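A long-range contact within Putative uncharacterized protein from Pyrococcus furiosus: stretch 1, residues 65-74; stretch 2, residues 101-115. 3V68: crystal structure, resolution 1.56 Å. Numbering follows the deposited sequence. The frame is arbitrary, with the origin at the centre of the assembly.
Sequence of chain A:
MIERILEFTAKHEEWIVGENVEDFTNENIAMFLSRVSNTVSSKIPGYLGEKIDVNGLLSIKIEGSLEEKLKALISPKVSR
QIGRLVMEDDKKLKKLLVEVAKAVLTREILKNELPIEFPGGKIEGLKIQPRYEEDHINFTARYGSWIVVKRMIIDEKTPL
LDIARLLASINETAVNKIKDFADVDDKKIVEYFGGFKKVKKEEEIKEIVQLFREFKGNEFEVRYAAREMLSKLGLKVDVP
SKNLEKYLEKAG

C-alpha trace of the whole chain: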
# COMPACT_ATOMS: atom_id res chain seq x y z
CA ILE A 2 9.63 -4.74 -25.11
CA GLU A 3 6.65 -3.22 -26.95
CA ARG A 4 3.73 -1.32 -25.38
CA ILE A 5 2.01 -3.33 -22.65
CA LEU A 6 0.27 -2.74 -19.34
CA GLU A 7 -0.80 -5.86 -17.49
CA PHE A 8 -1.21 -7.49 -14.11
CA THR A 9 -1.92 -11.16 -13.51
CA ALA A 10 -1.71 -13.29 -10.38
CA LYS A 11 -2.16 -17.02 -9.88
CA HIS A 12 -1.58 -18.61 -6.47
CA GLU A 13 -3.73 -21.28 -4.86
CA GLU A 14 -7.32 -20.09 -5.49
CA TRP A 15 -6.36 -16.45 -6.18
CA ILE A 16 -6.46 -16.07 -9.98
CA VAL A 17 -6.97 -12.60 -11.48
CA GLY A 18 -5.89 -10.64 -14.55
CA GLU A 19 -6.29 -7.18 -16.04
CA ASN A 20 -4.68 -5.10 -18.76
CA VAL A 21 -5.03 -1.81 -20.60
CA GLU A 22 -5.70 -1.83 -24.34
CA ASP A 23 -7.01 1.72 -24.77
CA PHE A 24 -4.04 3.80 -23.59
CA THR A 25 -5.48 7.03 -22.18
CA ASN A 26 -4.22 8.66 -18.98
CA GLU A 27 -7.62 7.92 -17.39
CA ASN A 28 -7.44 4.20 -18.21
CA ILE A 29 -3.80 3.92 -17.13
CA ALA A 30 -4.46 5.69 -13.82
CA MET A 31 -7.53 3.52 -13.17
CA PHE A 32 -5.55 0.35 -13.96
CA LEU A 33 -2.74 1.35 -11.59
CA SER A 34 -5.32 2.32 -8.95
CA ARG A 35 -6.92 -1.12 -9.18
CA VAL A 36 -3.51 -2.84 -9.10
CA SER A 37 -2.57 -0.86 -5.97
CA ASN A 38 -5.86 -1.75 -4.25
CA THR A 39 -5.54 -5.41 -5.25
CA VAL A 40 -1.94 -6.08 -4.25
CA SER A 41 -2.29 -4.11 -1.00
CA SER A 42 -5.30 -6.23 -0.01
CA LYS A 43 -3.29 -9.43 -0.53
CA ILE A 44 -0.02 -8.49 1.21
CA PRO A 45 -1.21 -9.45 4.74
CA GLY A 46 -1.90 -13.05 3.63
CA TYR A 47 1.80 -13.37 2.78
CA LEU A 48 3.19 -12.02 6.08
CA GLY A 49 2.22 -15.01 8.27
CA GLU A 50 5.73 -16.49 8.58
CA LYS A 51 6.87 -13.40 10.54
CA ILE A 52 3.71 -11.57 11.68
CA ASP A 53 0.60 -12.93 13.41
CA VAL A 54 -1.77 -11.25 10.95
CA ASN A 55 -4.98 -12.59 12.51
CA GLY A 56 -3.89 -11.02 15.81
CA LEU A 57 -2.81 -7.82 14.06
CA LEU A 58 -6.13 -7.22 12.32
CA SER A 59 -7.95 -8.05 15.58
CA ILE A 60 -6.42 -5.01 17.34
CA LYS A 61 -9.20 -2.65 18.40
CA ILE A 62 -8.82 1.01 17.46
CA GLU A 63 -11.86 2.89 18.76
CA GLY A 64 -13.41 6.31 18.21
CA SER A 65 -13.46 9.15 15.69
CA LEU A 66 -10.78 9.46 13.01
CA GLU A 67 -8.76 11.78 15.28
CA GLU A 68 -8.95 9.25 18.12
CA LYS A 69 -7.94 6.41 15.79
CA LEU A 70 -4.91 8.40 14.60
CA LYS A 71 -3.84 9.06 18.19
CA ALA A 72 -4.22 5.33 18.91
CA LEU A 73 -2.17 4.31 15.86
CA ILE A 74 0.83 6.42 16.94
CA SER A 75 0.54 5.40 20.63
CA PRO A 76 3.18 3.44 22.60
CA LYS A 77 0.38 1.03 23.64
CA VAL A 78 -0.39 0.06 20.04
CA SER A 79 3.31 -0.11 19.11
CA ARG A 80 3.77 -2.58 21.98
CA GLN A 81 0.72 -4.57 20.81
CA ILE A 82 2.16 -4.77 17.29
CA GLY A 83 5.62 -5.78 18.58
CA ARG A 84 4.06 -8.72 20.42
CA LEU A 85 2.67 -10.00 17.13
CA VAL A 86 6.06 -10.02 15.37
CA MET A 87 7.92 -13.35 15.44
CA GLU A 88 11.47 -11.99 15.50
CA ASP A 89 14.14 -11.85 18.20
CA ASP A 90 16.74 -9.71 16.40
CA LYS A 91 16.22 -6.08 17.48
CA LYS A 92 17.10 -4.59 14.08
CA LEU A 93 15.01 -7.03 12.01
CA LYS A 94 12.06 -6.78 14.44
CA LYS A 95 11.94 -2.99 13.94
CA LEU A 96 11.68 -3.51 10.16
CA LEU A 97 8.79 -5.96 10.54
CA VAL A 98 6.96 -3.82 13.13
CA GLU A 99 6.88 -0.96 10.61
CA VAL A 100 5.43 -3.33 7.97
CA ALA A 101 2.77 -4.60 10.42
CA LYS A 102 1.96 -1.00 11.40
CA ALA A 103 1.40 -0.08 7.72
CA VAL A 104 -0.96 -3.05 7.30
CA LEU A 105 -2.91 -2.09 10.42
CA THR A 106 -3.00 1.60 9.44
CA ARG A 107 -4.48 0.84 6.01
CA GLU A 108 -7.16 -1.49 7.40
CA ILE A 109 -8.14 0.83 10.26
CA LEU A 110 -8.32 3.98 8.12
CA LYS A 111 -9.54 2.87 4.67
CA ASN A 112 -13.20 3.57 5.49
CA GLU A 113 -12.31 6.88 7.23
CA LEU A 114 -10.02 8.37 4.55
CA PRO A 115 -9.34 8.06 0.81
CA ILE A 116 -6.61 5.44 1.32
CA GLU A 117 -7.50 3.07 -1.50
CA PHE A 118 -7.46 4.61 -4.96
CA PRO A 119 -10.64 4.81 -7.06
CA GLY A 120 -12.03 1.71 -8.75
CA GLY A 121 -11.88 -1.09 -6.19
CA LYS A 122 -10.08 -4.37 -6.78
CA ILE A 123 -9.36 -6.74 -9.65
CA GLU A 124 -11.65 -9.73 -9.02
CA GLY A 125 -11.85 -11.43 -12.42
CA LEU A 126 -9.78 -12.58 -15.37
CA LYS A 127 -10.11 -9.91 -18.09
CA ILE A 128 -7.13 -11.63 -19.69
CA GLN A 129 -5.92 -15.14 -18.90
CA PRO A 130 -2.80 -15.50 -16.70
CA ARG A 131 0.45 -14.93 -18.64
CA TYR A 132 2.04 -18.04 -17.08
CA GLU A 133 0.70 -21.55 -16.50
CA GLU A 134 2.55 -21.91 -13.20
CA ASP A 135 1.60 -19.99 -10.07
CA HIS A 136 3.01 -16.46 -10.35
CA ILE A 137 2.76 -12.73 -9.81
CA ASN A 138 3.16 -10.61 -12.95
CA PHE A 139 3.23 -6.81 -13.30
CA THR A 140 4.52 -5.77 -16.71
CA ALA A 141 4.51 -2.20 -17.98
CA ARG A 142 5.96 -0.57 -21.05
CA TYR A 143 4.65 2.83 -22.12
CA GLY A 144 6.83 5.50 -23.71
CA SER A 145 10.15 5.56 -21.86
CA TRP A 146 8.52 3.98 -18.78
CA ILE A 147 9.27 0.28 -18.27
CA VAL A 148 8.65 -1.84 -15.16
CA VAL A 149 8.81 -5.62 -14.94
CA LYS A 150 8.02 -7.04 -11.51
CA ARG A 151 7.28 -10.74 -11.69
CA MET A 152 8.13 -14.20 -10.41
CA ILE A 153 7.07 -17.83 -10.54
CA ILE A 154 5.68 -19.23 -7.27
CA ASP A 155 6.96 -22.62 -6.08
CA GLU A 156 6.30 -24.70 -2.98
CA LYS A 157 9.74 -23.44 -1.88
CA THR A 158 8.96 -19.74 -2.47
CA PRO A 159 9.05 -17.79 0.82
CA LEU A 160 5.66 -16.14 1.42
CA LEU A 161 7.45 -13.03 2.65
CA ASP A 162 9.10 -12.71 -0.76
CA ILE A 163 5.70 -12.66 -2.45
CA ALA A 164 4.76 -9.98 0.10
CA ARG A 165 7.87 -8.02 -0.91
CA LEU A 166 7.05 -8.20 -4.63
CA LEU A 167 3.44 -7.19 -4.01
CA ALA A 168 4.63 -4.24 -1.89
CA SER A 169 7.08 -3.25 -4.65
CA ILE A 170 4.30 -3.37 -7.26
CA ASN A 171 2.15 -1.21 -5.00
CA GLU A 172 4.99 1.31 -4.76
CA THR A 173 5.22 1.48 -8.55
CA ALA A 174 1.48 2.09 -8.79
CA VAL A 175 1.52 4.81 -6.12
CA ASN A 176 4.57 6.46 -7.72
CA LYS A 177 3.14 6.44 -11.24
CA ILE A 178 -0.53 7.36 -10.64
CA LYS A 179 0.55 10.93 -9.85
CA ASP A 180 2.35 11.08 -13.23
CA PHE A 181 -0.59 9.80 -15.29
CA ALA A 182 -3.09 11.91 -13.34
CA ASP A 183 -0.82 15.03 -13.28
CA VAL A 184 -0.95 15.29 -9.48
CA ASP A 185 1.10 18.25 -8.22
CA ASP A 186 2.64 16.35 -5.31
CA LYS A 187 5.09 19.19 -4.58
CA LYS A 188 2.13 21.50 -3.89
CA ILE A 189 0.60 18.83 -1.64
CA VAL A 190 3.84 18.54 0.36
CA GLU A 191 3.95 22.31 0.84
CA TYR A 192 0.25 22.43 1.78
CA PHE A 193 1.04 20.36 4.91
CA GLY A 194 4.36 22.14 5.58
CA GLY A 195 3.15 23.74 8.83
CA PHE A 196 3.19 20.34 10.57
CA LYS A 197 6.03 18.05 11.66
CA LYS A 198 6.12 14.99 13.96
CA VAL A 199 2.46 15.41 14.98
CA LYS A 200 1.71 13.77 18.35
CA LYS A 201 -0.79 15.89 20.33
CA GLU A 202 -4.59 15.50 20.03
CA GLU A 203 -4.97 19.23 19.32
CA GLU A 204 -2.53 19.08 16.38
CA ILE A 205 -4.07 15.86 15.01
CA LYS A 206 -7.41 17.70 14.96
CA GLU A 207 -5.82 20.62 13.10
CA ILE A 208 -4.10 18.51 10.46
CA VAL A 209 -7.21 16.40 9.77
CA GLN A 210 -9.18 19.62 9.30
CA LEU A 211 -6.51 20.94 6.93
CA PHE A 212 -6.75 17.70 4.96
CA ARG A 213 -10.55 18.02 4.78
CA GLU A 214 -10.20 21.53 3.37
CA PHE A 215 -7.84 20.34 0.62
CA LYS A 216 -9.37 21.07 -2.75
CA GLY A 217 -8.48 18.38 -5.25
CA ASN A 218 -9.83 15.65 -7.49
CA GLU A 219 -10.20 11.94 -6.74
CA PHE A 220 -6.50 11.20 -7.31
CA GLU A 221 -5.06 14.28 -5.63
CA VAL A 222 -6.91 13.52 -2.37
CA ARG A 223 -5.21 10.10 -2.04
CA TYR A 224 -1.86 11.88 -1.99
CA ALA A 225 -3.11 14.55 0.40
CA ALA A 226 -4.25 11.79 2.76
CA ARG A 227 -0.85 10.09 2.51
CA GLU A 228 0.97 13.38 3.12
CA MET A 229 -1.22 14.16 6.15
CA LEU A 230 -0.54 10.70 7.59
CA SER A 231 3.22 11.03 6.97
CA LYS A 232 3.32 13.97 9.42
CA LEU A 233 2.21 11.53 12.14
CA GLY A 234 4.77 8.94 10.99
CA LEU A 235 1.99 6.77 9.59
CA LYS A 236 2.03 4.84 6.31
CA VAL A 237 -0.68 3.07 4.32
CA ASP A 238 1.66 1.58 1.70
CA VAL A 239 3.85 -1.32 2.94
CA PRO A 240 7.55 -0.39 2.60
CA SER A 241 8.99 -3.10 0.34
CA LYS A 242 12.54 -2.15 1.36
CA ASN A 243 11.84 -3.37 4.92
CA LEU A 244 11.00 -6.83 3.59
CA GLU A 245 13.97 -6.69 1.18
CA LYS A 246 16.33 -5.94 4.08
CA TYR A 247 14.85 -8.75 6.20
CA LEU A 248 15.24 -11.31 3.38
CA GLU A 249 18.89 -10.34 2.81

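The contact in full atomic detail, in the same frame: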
# COMPACT_ATOMS: atom_id res chain seq x y z
N SER A 65 -13.47 8.33 16.90
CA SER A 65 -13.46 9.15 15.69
C SER A 65 -12.14 8.95 14.96
O SER A 65 -11.23 8.31 15.48
CB SER A 65 -13.57 10.62 16.09
OG SER A 65 -12.45 11.00 16.86
N LEU A 66 -12.04 9.50 13.75
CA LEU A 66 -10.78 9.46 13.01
C LEU A 66 -9.61 9.99 13.85
O LEU A 66 -8.56 9.35 13.92
CB LEU A 66 -10.89 10.24 11.70
CG LEU A 66 -9.60 10.39 10.88
CD1 LEU A 66 -9.03 9.03 10.49
CD2 LEU A 66 -9.86 11.24 9.65
N GLU A 67 -9.81 11.15 14.47
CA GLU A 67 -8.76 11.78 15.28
C GLU A 67 -8.30 10.87 16.42
O GLU A 67 -7.11 10.80 16.72
CB GLU A 67 -9.24 13.13 15.83
CG GLU A 67 -9.46 14.21 14.77
CD GLU A 67 -10.84 14.17 14.11
OE1 GLU A 67 -11.61 13.21 14.33
OE2 GLU A 67 -11.16 15.12 13.36
N GLU A 68 -9.26 10.19 17.05
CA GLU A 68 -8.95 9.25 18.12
C GLU A 68 -8.21 8.02 17.60
O GLU A 68 -7.29 7.52 18.26
CB GLU A 68 -10.22 8.84 18.86
CG GLU A 68 -10.81 9.97 19.69
CD GLU A 68 -12.06 9.56 20.44
OE1 GLU A 68 -13.03 9.11 19.80
OE2 GLU A 68 -12.09 9.73 21.67
N LYS A 69 -8.60 7.55 16.42
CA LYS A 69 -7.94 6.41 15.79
C LYS A 69 -6.49 6.74 15.45
O LYS A 69 -5.60 5.92 15.67
CB LYS A 69 -8.70 5.95 14.55
CG LYS A 69 -10.03 5.28 14.86
CD LYS A 69 -10.72 4.83 13.59
CE LYS A 69 -11.96 4.01 13.90
NZ LYS A 69 -12.71 3.67 12.66
N LEU A 70 -6.26 7.94 14.92
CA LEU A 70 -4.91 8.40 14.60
C LEU A 70 -4.02 8.47 15.84
O LEU A 70 -2.88 8.01 15.82
CB LEU A 70 -4.94 9.74 13.86
CG LEU A 70 -5.58 9.74 12.47
CD1 LEU A 70 -5.64 11.15 11.91
CD2 LEU A 70 -4.82 8.83 11.51
N LYS A 71 -4.56 9.03 16.92
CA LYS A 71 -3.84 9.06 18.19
C LYS A 71 -3.51 7.64 18.68
O LYS A 71 -2.41 7.39 19.18
CB LYS A 71 -4.64 9.84 19.25
CG LYS A 71 -3.93 10.01 20.60
CD LYS A 71 -2.93 11.17 20.58
CE LYS A 71 -2.28 11.39 21.94
NZ LYS A 71 -3.25 11.73 23.01
N ALA A 72 -4.45 6.71 18.52
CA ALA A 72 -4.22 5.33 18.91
C ALA A 72 -3.11 4.69 18.07
O ALA A 72 -2.25 4.00 18.60
CB ALA A 72 -5.50 4.52 18.82
N LEU A 73 -3.14 4.93 16.76
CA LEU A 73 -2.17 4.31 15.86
C LEU A 73 -0.72 4.72 16.11
O LEU A 73 0.21 3.94 15.82
CB LEU A 73 -2.56 4.56 14.40
CG LEU A 73 -3.73 3.74 13.85
CD1 LEU A 73 -4.25 4.36 12.55
CD2 LEU A 73 -3.36 2.27 13.62
N ILE A 74 -0.52 5.92 16.64
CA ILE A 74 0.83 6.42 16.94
C ILE A 74 1.24 6.18 18.40
O ILE A 74 2.36 6.52 18.80
CB ILE A 74 0.99 7.93 16.59
CG1 ILE A 74 0.08 8.81 17.47
CG2 ILE A 74 0.72 8.18 15.11
CD1 ILE A 74 0.42 10.29 17.42
N ALA A 101 4.03 -4.26 9.73
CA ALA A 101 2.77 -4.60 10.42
C ALA A 101 1.94 -3.35 10.70
O ALA A 101 0.72 -3.34 10.51
CB ALA A 101 3.06 -5.35 11.72
N LYS A 102 2.61 -2.28 11.13
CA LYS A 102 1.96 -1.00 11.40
C LYS A 102 1.30 -0.43 10.14
O LYS A 102 0.20 0.10 10.21
CB LYS A 102 2.98 -0.01 11.96
CG LYS A 102 2.39 1.26 12.55
CD LYS A 102 3.53 2.14 13.05
CE LYS A 102 3.07 3.54 13.36
NZ LYS A 102 4.21 4.39 13.82
N ALA A 103 1.97 -0.55 9.00
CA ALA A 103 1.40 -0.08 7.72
C ALA A 103 0.16 -0.88 7.32
O ALA A 103 -0.79 -0.31 6.78
CB ALA A 103 2.45 -0.13 6.61
N VAL A 104 0.18 -2.18 7.58
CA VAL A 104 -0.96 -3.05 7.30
C VAL A 104 -2.14 -2.64 8.17
O VAL A 104 -3.26 -2.46 7.68
CB VAL A 104 -0.61 -4.55 7.50
CG1 VAL A 104 -1.86 -5.41 7.55
CG2 VAL A 104 0.31 -5.02 6.38
N LEU A 105 -1.88 -2.49 9.47
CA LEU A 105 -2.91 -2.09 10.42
C LEU A 105 -3.48 -0.70 10.08
O LEU A 105 -4.69 -0.51 10.07
CB LEU A 105 -2.37 -2.11 11.85
CG LEU A 105 -3.35 -1.75 12.97
CD1 LEU A 105 -4.50 -2.76 13.01
CD2 LEU A 105 -2.65 -1.67 14.31
N THR A 106 -2.59 0.24 9.79
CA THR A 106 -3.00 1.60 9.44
C THR A 106 -3.95 1.64 8.24
O THR A 106 -4.99 2.31 8.28
CB THR A 106 -1.77 2.51 9.22
OG1 THR A 106 -0.99 2.53 10.43
CG2 THR A 106 -2.18 3.93 8.86
N ARG A 107 -3.61 0.91 7.18
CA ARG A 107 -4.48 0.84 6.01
C ARG A 107 -5.86 0.28 6.37
O ARG A 107 -6.87 0.85 5.99
CB ARG A 107 -3.85 -0.00 4.89
CG ARG A 107 -4.81 -0.26 3.69
CD ARG A 107 -4.13 -0.99 2.52
NE ARG A 107 -3.22 -0.11 1.81
CZ ARG A 107 -3.45 0.43 0.61
NH1 ARG A 107 -4.55 0.13 -0.07
NH2 ARG A 107 -2.54 1.23 0.08
N GLU A 108 -5.89 -0.84 7.10
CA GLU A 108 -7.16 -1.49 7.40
C GLU A 108 -8.03 -0.66 8.34
O GLU A 108 -9.25 -0.60 8.16
CB GLU A 108 -6.94 -2.91 7.93
CG GLU A 108 -6.33 -3.87 6.90
CD GLU A 108 -7.06 -3.86 5.55
OE1 GLU A 108 -8.26 -4.21 5.52
OE2 GLU A 108 -6.43 -3.52 4.53
N ILE A 109 -7.40 -0.00 9.30
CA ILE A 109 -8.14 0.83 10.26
C ILE A 109 -8.70 2.10 9.62
O ILE A 109 -9.79 2.55 9.97
CB ILE A 109 -7.28 1.19 11.51
CG1 ILE A 109 -6.94 -0.07 12.34
CG2 ILE A 109 -7.97 2.25 12.39
CD1 ILE A 109 -8.15 -0.85 12.88
N LEU A 110 -7.96 2.67 8.66
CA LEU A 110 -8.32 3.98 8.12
C LEU A 110 -9.02 4.00 6.76
O LEU A 110 -9.54 5.04 6.36
CB LEU A 110 -7.08 4.88 8.05
CG LEU A 110 -6.35 5.17 9.36
CD1 LEU A 110 -5.16 6.06 9.07
CD2 LEU A 110 -7.27 5.82 10.39
N LYS A 111 -9.05 2.87 6.06
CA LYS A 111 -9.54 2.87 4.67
C LYS A 111 -11.01 3.28 4.49
O LYS A 111 -11.39 3.76 3.43
CB LYS A 111 -9.24 1.55 3.96
CG LYS A 111 -9.93 0.33 4.53
CD LYS A 111 -9.60 -0.90 3.71
CE LYS A 111 -10.51 -2.05 4.07
NZ LYS A 111 -10.13 -3.29 3.34
N ASN A 112 -11.82 3.09 5.53
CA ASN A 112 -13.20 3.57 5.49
C ASN A 112 -13.38 4.96 6.10
O ASN A 112 -14.49 5.51 6.06
CB ASN A 112 -14.14 2.56 6.16
CG ASN A 112 -14.18 1.22 5.43
OD1 ASN A 112 -14.25 1.17 4.20
ND2 ASN A 112 -14.15 0.14 6.19
N GLU A 113 -12.30 5.54 6.63
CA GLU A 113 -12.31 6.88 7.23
C GLU A 113 -11.69 7.93 6.30
O GLU A 113 -12.01 9.12 6.39
CB GLU A 113 -11.53 6.88 8.56
CG GLU A 113 -12.03 5.91 9.63
CD GLU A 113 -12.97 6.55 10.64
OE1 GLU A 113 -12.98 7.79 10.76
OE2 GLU A 113 -13.70 5.79 11.32
N LEU A 114 -10.80 7.48 5.43
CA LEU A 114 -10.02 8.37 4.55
C LEU A 114 -9.89 7.76 3.15
O LEU A 114 -10.03 6.55 2.99
CB LEU A 114 -8.63 8.60 5.15
CG LEU A 114 -8.48 9.48 6.39
CD1 LEU A 114 -7.11 9.26 7.00
CD2 LEU A 114 -8.69 10.95 6.06
N PRO A 115 -9.60 8.60 2.14
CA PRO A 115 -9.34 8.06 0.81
C PRO A 115 -7.95 7.42 0.73
O PRO A 115 -6.99 8.03 0.24
CB PRO A 115 -9.47 9.28 -0.11
CG PRO A 115 -9.07 10.43 0.76
CD PRO A 115 -9.55 10.08 2.14
O HOH W 1 -11.50 1.29 11.83

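Helix 66-73 and the helix of stretch 2 pack nearly antiparallel, at 171°, with their axes 11.1 Å apart at closest approach. Their side chains interlock. Leu73 (m, t) points toward the second helix and sits among Leu105, Thr106, Ile109 and Leu110. Leu73 CD1 lies 3.9 Å from Leu110 CG, and Leu73 CD2 4.1 Å from Leu105 CD2. Leu110 (m, t) returns the arrangement. Its CA-to-CB bond points sideways, yet its end reaches in among Leu66, Lys69, Leu70 and Leu73. Leu110 CD1 is 3.7 Å from Leu70 CD2; Leu110 CD2 is 3.7 Å from Leu66 CD1 and also 4.0 Å from Leu70 CD2. Leu66 takes the t, p rotamer, and Leu66 CD2 meets Leu114 CD2 at 3.8 Å.

Lys69 borders this apolar layer. Beyond an m chi1, its chain is fully extended (t, t, t). Lys69 CD passes 4.0 Å from Ile109 CG2, and the extension carries the amine to Glu113. Lys69 NZ donates to Glu113 OE2 at 2.7 Å in a salt bridge. Lys69 NZ also donates to the O of water 1 at 2.8 Å, and that water donates to Ile109 O at 2.8 Å. With chi1 m and chi2 at -96°, the Glu113 carboxylate lies against stretch 1, Glu113 OE1 being 3.4 Å from Leu66 CB.

Thr106 (m) turns its hydroxyl back to its own helix, where Thr106 OG1 donates to Lys102 O at 2.7 Å.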